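PDB 5MIF: 'Carboxyl esterase 2 from Tuber melanosporum Mel28, which probably hydrolyses carboxylic ester bonds, as expected of an alpha/beta hydrolase fold enzyme of the lipase and esterase type. Local coordinates for residues Q162-V167 / S200-K205; G118-G123 / R245-L250; H317-I322 / P329-T334. All coordinates share one frame; numbering follows the deposited sequence.

How the contacts relate
Contact 2 joins the loop after strand 109-115 to helix 241-251, and contact 1, between helices 158-173 and 191-206, is nested within the chain loop it closes. Contact 3 follows both and ties the loop holding His-317 to helix 329-345. The centres of contacts 1 and 2 lie about 20 Å apart, those of 2 and 3 about 21 Å, and those of 1 and 3 about 27 Å, on opposite sides of the chain's centre. None touches another. All belong to an alpha/beta hydrolase fold built on one mixed sheet; contacts 2 and 3 flank the probable catalytic centre, whereas contact 1 lies at the far end of the helix that follows Ser-190, whose first turns meet Trp-120 of contact 2.

Contact 1 (Q162-V167 / S200-K205); sequences QCYAAV and SLLSIK
Tyr-164 reaches from helix 158-173 to Leu-202 and Ser-203 on helix 191-206, two of the helices that pack on the central sheet of the alpha/beta hydrolase fold. The nearest CA atoms, of Tyr-164 and Leu-202, are 7.4 Å apart, and the aromatic side chain does the bridging. Its CG stands anti to the backbone N (chi1 178°), which extends the ring away from its own helix. One flank of that ring makes the contact: CD1 of Tyr-164 lies 3.8 Å from Leu-202 CB, an approach that is neither face-on nor edge-on. The leucine, its CG anti to the carbonyl carbon (chi1 -71°), crosses the tyrosine obliquely and brings its CD1 to 4.1 Å from Tyr-164 CB. Further out, Ser-203 OG sits at the ring edge, close to the ring plane, in van der Waals contact with ring carbons; the hydroxyl's hydrogen bond is with Val-199 O, one turn back in its helix. The phenol oxygen passes beyond both residues to hydrogen-bond Thr-208 OG1, and Arg-206 adds a cation-pi contact to the ring. Hydrophobic packing and a polar anchor at the far end thus hold the same tyrosine. Strand 184-189 is touched by both helices, by Val-167 from one and Ser-200 from the other. At the ring edge the nearest approach to the serine side chain is Tyr-164 CE1 to Ser-203 OG, 3.8 Å.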
loop_
_atom_site.group_PDB
_atom_site.type_symbol
_atom_site.label_atom_id
_atom_site.label_comp_id
_atom_site.label_asym_id
_atom_site.label_seq_id
_atom_site.Cartn_x
_atom_site.Cartn_y
_atom_site.Cartn_z
ATOM N N GLN A 162 29.079 10.773 -2.349
ATOM C CA GLN A 162 29.081 10.380 -3.754
ATOM C C GLN A 162 27.678 10.559 -4.328
ATOM O O GLN A 162 27.504 11.151 -5.392
ATOM C CB GLN A 162 29.519 8.921 -3.929
ATOM C CG GLN A 162 31.021 8.680 -3.798
ATOM C CD GLN A 162 31.395 7.243 -4.103
ATOM O OE1 GLN A 162 30.760 6.309 -3.612
ATOM N NE2 GLN A 162 32.406 7.059 -4.950
ATOM N N CYS A 163 26.687 10.038 -3.605
ATOM C CA CYS A 163 25.289 10.118 -4.023
ATOM C C CYS A 163 24.847 11.567 -4.103
ATOM O O CYS A 163 24.205 11.975 -5.071
ATOM C CB CYS A 163 24.399 9.351 -3.059
ATOM S SG CYS A 163 24.619 7.585 -3.165
ATOM N N TYR A 164 25.195 12.344 -3.085
ATOM C CA TYR A 164 24.881 13.763 -3.099
ATOM C C TYR A 164 25.524 14.439 -4.306
ATOM O O TYR A 164 24.849 15.176 -5.027
ATOM C CB TYR A 164 25.311 14.444 -1.800
ATOM C CG TYR A 164 25.045 15.926 -1.828
ATOM C CD1 TYR A 164 23.781 16.422 -1.561
ATOM C CD2 TYR A 164 26.049 16.827 -2.161
ATOM C CE1 TYR A 164 23.527 17.775 -1.598
ATOM C CE2 TYR A 164 25.809 18.179 -2.205
ATOM C CZ TYR A 164 24.544 18.654 -1.925
ATOM O OH TYR A 164 24.298 20.012 -1.972
ATOM N N ALA A 165 26.813 14.178 -4.549
ATOM C CA ALA A 165 27.521 14.843 -5.648
ATOM C C ALA A 165 26.970 14.462 -7.033
ATOM O O ALA A 165 26.910 15.301 -7.943
ATOM C CB ALA A 165 29.038 14.529 -5.582
ATOM N N ALA A 166 26.563 13.206 -7.185
ATOM C CA ALA A 166 25.961 12.748 -8.434
ATOM C C ALA A 166 24.643 13.478 -8.700
ATOM O O ALA A 166 24.344 13.852 -9.837
ATOM C CB ALA A 166 25.738 11.242 -8.402
ATOM N N VAL A 167 23.853 13.683 -7.651
ATOM C CA VAL A 167 22.602 14.418 -7.811
ATOM C C VAL A 167 22.872 15.857 -8.250
ATOM O O VAL A 167 22.191 16.373 -9.149
ATOM C CB VAL A 167 21.757 14.386 -6.523
ATOM C CG1 VAL A 167 20.587 15.377 -6.609
ATOM C CG2 VAL A 167 21.249 12.973 -6.290
ATOM N N SER A 200 18.744 13.817 0.930
ATOM C CA SER A 200 17.699 14.812 1.189
ATOM C C SER A 200 18.159 15.780 2.290
ATOM O O SER A 200 18.085 16.993 2.129
ATOM C CB SER A 200 16.376 14.134 1.586
ATOM O OG SER A 200 15.746 13.499 0.471
ATOM N N LEU A 201 18.643 15.232 3.400
ATOM C CA LEU A 201 19.087 16.032 4.533
ATOM C C LEU A 201 20.261 16.946 4.156
ATOM O O LEU A 201 20.294 18.112 4.536
ATOM C CB LEU A 201 19.462 15.121 5.707
ATOM C CG LEU A 201 20.007 15.789 6.971
ATOM C CD1 LEU A 201 18.985 16.746 7.546
ATOM C CD2 LEU A 201 20.390 14.734 7.997
ATOM N N LEU A 202 21.210 16.416 3.389
ATOM C CA LEU A 202 22.350 17.202 2.936
ATOM C C LEU A 202 21.876 18.332 2.010
ATOM O O LEU A 202 22.441 19.425 2.012
ATOM C CB LEU A 202 23.389 16.299 2.232
ATOM C CG LEU A 202 24.204 15.309 3.088
ATOM C CD1 LEU A 202 24.999 14.310 2.236
ATOM C CD2 LEU A 202 25.148 16.042 4.056
ATOM N N SER A 203 20.855 18.073 1.200
ATOM C CA SER A 203 20.310 19.125 0.339
ATOM C C SER A 203 19.718 20.261 1.179
ATOM O O SER A 203 19.855 21.441 0.843
ATOM C CB SER A 203 19.250 18.565 -0.599
ATOM O OG SER A 203 19.773 17.491 -1.346
ATOM N N ILE A 204 19.061 19.892 2.276
ATOM C CA ILE A 204 18.471 20.873 3.177
ATOM C C ILE A 204 19.577 21.702 3.840
ATOM O O ILE A 204 19.540 22.927 3.804
ATOM C CB ILE A 204 17.585 20.182 4.226
ATOM C CG1 ILE A 204 16.290 19.701 3.553
ATOM C CG2 ILE A 204 17.267 21.130 5.373
ATOM C CD1 ILE A 204 15.571 18.595 4.283
ATOM N N LYS A 205 20.593 21.031 4.377
ATOM C CA LYS A 205 21.745 21.718 4.972
ATOM C C LYS A 205 22.504 22.651 4.030
ATOM O O LYS A 205 23.042 23.671 4.473
ATOM C CB LYS A 205 22.736 20.695 5.528
ATOM C CG LYS A 205 22.216 19.955 6.731
ATOM C CD LYS A 205 23.215 18.917 7.245
ATOM C CE LYS A 205 22.686 18.317 8.528
ATOM N NZ LYS A 205 23.706 18.162 9.595
#

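Contact 2 (G118-G123 / R245-L250); sequences GGWVFG and RFAASL
Ala-247 points its methyl into the glycine-rich loop at Gly-119. Just before it, Gly-118 O accepts both Val-121 N and Phe-122 N, the latter at 2.8 Å, closing a tight turn; a CB on Gly-118 would clash with Phe-122 O. Gly-119 has positive phi (65°), and a CB there would come within 3.4 Å of Ala-247 CB; Gly-119 O already lies 3.5 Å from that Ala-247 CB. A water donates to Gly-119 O and to Ala-247 O, 2.8 Å from each, and so bridges loop and helix. These glycines belong to an HGGGW sequence, which in relatives of the hormone-sensitive lipase type helps to form the oxyanion hole. Trp-120 brings CE3 to 4.2 Å from Ala-247 CB and obliquely to 4.0 Å from Ala-247 O, while its NE1 hydrogen-bonds Glu-194 OE1 and its ring stacks with Phe-251. Val-121 divides its methyls: with CG1 anti to the backbone N (chi1 -161°), CG2 lies beside that N and meets Leu-250 CD1 at 4.2 Å, the side chains crossing at about a right angle, while CG1 lies over the Phe-122 ring face. That ring also meets Phe-53 edge-to-face, and Gly-123 is tied by its backbone to Arg-61. The loop runs between strand 109-115 and helix 129-139 in sequence, with helix 241-251 packed against it and Trp-120 touching Ala-191 and Leu-195 of helix 191-206.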
loop_
_atom_site.group_PDB
_atom_site.type_symbol
_atom_site.label_atom_id
_atom_site.label_comp_id
_atom_site.label_asym_id
_atom_site.label_seq_id
_atom_site.Cartn_x
_atom_site.Cartn_y
_atom_site.Cartn_z
ATOM N N GLY A 118 21.662 -3.205 -0.238
ATOM C CA GLY A 118 22.697 -4.221 -0.198
ATOM C C GLY A 118 23.658 -3.994 0.964
ATOM O O GLY A 118 24.817 -4.412 0.915
ATOM N N GLY A 119 23.194 -3.297 2.002
ATOM C CA GLY A 119 23.980 -3.129 3.216
ATOM C C GLY A 119 25.266 -2.328 3.055
ATOM O O GLY A 119 26.197 -2.510 3.840
ATOM N N TRP A 120 25.318 -1.477 2.023
ATOM C CA TRP A 120 26.487 -0.671 1.646
ATOM C C TRP A 120 27.657 -1.517 1.132
ATOM O O TRP A 120 28.634 -0.951 0.658
ATOM C CB TRP A 120 26.968 0.213 2.818
ATOM C CG TRP A 120 25.920 1.138 3.345
ATOM C CD1 TRP A 120 25.463 2.295 2.759
ATOM C CD2 TRP A 120 25.170 0.976 4.555
ATOM N NE1 TRP A 120 24.475 2.861 3.542
ATOM C CE2 TRP A 120 24.280 2.075 4.649
ATOM C CE3 TRP A 120 25.166 0.015 5.571
ATOM C CZ2 TRP A 120 23.398 2.236 5.721
ATOM C CZ3 TRP A 120 24.289 0.179 6.643
ATOM C CH2 TRP A 120 23.420 1.281 6.709
ATOM N N VAL A 121 27.541 -2.850 1.219
ATOM C CA VAL A 121 28.576 -3.802 0.790
ATOM C C VAL A 121 28.300 -4.438 -0.570
ATOM O O VAL A 121 29.232 -4.724 -1.324
ATOM C CB VAL A 121 28.733 -4.975 1.792
ATOM C CG1 VAL A 121 30.083 -5.667 1.608
ATOM C CG2 VAL A 121 28.580 -4.499 3.208
ATOM N N PHE A 122 27.022 -4.687 -0.864
ATOM C CA PHE A 122 26.620 -5.358 -2.105
ATOM C C PHE A 122 25.676 -4.520 -2.965
ATOM O O PHE A 122 25.142 -3.491 -2.523
ATOM C CB PHE A 122 25.944 -6.703 -1.801
ATOM C CG PHE A 122 26.802 -7.648 -1.013
ATOM C CD1 PHE A 122 27.956 -8.173 -1.565
ATOM C CD2 PHE A 122 26.463 -8.001 0.284
ATOM C CE1 PHE A 122 28.760 -9.040 -0.841
ATOM C CE2 PHE A 122 27.259 -8.870 1.016
ATOM C CZ PHE A 122 28.411 -9.386 0.448
ATOM N N GLY A 123 25.454 -4.989 -4.189
ATOM C CA GLY A 123 24.471 -4.393 -5.069
ATOM C C GLY A 123 25.115 -3.586 -6.174
ATOM O O GLY A 123 26.322 -3.334 -6.148
ATOM N N ARG A 245 24.495 -5.645 12.087
ATOM C CA ARG A 245 25.655 -5.189 12.841
ATOM C C ARG A 245 26.898 -5.225 11.972
ATOM O O ARG A 245 27.706 -4.301 12.001
ATOM C CB ARG A 245 25.866 -6.068 14.064
ATOM C CG ARG A 245 24.750 -5.981 15.056
ATOM C CD ARG A 245 24.886 -7.059 16.102
ATOM N NE ARG A 245 23.698 -7.124 16.940
ATOM C CZ ARG A 245 23.412 -6.237 17.885
ATOM N NH1 ARG A 245 24.225 -5.209 18.105
ATOM N NH2 ARG A 245 22.305 -6.369 18.606
ATOM N N PHE A 246 27.024 -6.294 11.191
ATOM C CA PHE A 246 28.127 -6.440 10.257
ATOM C C PHE A 246 28.159 -5.302 9.235
ATOM O O PHE A 246 29.202 -4.675 9.025
ATOM C CB PHE A 246 28.039 -7.794 9.548
ATOM C CG PHE A 246 29.169 -8.055 8.591
ATOM C CD1 PHE A 246 29.108 -7.609 7.281
ATOM C CD2 PHE A 246 30.305 -8.729 9.010
ATOM C CE1 PHE A 246 30.156 -7.846 6.401
ATOM C CE2 PHE A 246 31.351 -8.960 8.143
ATOM C CZ PHE A 246 31.282 -8.523 6.838
ATOM N N ALA A 247 27.019 -5.036 8.601
ATOM C CA ALA A 247 26.951 -3.981 7.597
ATOM C C ALA A 247 27.280 -2.632 8.220
ATOM O O ALA A 247 28.015 -1.828 7.626
ATOM C CB ALA A 247 25.572 -3.944 6.942
ATOM N N ALA A 248 26.746 -2.395 9.418
ATOM C CA ALA A 248 26.968 -1.140 10.122
ATOM C C ALA A 248 28.428 -0.968 10.545
ATOM O O ALA A 248 28.925 0.160 10.646
ATOM C CB ALA A 248 26.069 -1.053 11.342
ATOM N N SER A 249 29.096 -2.086 10.822
ATOM C CA SER A 249 30.496 -2.052 11.253
ATOM C C SER A 249 31.438 -1.764 10.084
ATOM O O SER A 249 32.522 -1.228 10.289
ATOM C CB SER A 249 30.893 -3.365 11.950
ATOM O OG SER A 249 31.101 -4.403 11.011
ATOM N N LEU A 250 31.036 -2.113 8.862
ATOM C CA LEU A 250 31.850 -1.785 7.692
ATOM C C LEU A 250 31.594 -0.369 7.190
ATOM O O LEU A 250 32.517 0.307 6.724
ATOM C CB LEU A 250 31.607 -2.771 6.549
ATOM C CG LEU A 250 32.008 -4.222 6.796
ATOM C CD1 LEU A 250 32.040 -4.980 5.484
ATOM C CD2 LEU A 250 33.351 -4.276 7.496
HETATM O O HOH W 1 28.724 -1.917 4.894
#

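Contact 3 (H317-I322 / P329-T334); sequences HGFASI and PGAKAT
The carbonyl oxygen of Gly-318 accepts two backbone N-H groups, Ser-321 N and Ile-322 N, each at 3.1 Å, and the turn so formed presents Phe-319 to Ala-331 and Thr-334. The phenylalanine CG lies between its backbone N and carbonyl carbon (chi1 69°), which directs the ring across to the first turns of helix 329-345. There Phe-319 CD1 rests 3.6 Å from Ala-331 CB, and its CE1 comes 3.4 Å from Thr-334 OG1; both partners approach the ring obliquely. Phe-319 and Thr-334 cross at about a right angle. Tyr-218 meets the phenylalanine edge-to-face, and the ring also touches Val-282 and Ala-284 of strand 279-284 and Val-312 of strand 307-312. Replacing Phe-319 with alanine would probably open a gap beside Ala-331 CB and Thr-334 OG1 and deprive Tyr-218 of its edge-to-face partner. Two residues back, His-317 hydrogen-bonds Ser-190 OG and Asp-287 OD2, consistent with a Ser-His-Asp triad. The helix also faces the second subunit, where Thr-334 packs on Ile-310 of that chain. Between these segments the loop rests on the helix by van der Waals contact, burying 121 Å², which leaves the positioning of His-317 to its own hydrogen bonds and other neighbours.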
loop_
_atom_site.group_PDB
_atom_site.type_symbol
_atom_site.label_atom_id
_atom_site.label_comp_id
_atom_site.label_asym_id
_atom_site.label_seq_id
_atom_site.Cartn_x
_atom_site.Cartn_y
_atom_site.Cartn_z
ATOM N N HIS A 317 12.242 -8.306 4.644
ATOM C CA HIS A 317 13.225 -7.369 4.114
ATOM C C HIS A 317 13.716 -7.811 2.731
ATOM O O HIS A 317 13.961 -9.000 2.500
ATOM C CB HIS A 317 14.403 -7.236 5.084
ATOM C CG HIS A 317 15.223 -6.001 4.877
ATOM N ND1 HIS A 317 14.926 -4.800 5.488
ATOM C CD2 HIS A 317 16.321 -5.773 4.117
ATOM C CE1 HIS A 317 15.813 -3.893 5.125
ATOM N NE2 HIS A 317 16.674 -4.458 4.299
ATOM N N GLY A 318 13.822 -6.865 1.805
ATOM C CA GLY A 318 14.324 -7.167 0.480
ATOM C C GLY A 318 13.262 -7.456 -0.570
ATOM O O GLY A 318 13.605 -7.690 -1.731
ATOM N N PHE A 319 11.980 -7.412 -0.202
ATOM C CA PHE A 319 10.951 -7.870 -1.145
ATOM C C PHE A 319 10.904 -7.060 -2.439
ATOM O O PHE A 319 10.445 -7.558 -3.462
ATOM C CB PHE A 319 9.549 -7.899 -0.495
ATOM C CG PHE A 319 8.953 -6.539 -0.166
ATOM C CD1 PHE A 319 8.449 -5.705 -1.164
ATOM C CD2 PHE A 319 8.800 -6.149 1.155
ATOM C CE1 PHE A 319 7.879 -4.484 -0.846
ATOM C CE2 PHE A 319 8.217 -4.931 1.487
ATOM C CZ PHE A 319 7.759 -4.093 0.489
ATOM N N ALA A 320 11.400 -5.830 -2.408
ATOM C CA ALA A 320 11.321 -4.967 -3.577
ATOM C C ALA A 320 12.407 -5.241 -4.623
ATOM O O ALA A 320 12.247 -4.854 -5.777
ATOM C CB ALA A 320 11.367 -3.498 -3.148
ATOM N N SER A 321 13.518 -5.867 -4.228
ATOM C CA SER A 321 14.621 -6.075 -5.175
ATOM C C SER A 321 14.933 -7.553 -5.434
ATOM O O SER A 321 15.620 -7.887 -6.396
ATOM C CB SER A 321 15.891 -5.365 -4.698
ATOM O OG SER A 321 16.322 -5.835 -3.438
ATOM N N ILE A 322 14.442 -8.434 -4.571
ATOM C CA ILE A 322 14.646 -9.866 -4.768
ATOM C C ILE A 322 13.527 -10.410 -5.658
ATOM O O ILE A 322 12.355 -10.410 -5.266
ATOM C CB ILE A 322 14.674 -10.602 -3.426
ATOM C CG1 ILE A 322 15.794 -10.035 -2.547
ATOM C CG2 ILE A 322 14.794 -12.110 -3.642
ATOM C CD1 ILE A 322 15.730 -10.498 -1.099
ATOM N N PRO A 329 1.915 -11.328 -3.862
ATOM C CA PRO A 329 0.848 -10.330 -4.057
ATOM C C PRO A 329 1.139 -8.974 -3.416
ATOM O O PRO A 329 1.106 -7.967 -4.118
ATOM C CB PRO A 329 -0.367 -10.980 -3.389
ATOM C CG PRO A 329 -0.104 -12.440 -3.457
ATOM C CD PRO A 329 1.387 -12.622 -3.387
ATOM N N GLY A 330 1.436 -8.956 -2.118
ATOM C CA GLY A 330 1.707 -7.716 -1.410
ATOM C C GLY A 330 2.894 -6.948 -1.956
ATOM O O GLY A 330 2.827 -5.735 -2.160
ATOM N N ALA A 331 3.988 -7.655 -2.194
ATOM C CA ALA A 331 5.186 -7.055 -2.772
ATOM C C ALA A 331 4.900 -6.492 -4.169
ATOM O O ALA A 331 5.247 -5.358 -4.484
ATOM C CB ALA A 331 6.307 -8.076 -2.835
ATOM N N LYS A 332 4.272 -7.305 -5.006
ATOM C CA LYS A 332 3.978 -6.903 -6.368
ATOM C C LYS A 332 3.111 -5.651 -6.371
ATOM O O LYS A 332 3.358 -4.725 -7.128
ATOM C CB LYS A 332 3.277 -8.039 -7.116
ATOM C CG LYS A 332 3.090 -7.813 -8.612
ATOM C CD LYS A 332 2.286 -8.961 -9.222
ATOM C CE LYS A 332 2.865 -9.429 -10.546
ATOM N NZ LYS A 332 2.983 -8.305 -11.524
ATOM N N ALA A 333 2.111 -5.621 -5.493
ATOM C CA ALA A 333 1.177 -4.504 -5.453
ATOM C C ALA A 333 1.888 -3.220 -5.043
ATOM O O ALA A 333 1.644 -2.148 -5.606
ATOM C CB ALA A 333 0.019 -4.804 -4.503
ATOM N N THR A 334 2.786 -3.325 -4.071
ATOM C CA THR A 334 3.413 -2.115 -3.568
ATOM C C THR A 334 4.503 -1.625 -4.513
ATOM O O THR A 334 4.738 -0.423 -4.622
ATOM C CB THR A 334 3.970 -2.327 -2.157
ATOM O OG1 THR A 334 4.960 -3.342 -2.192
ATOM C CG2 THR A 334 2.847 -2.787 -1.235
#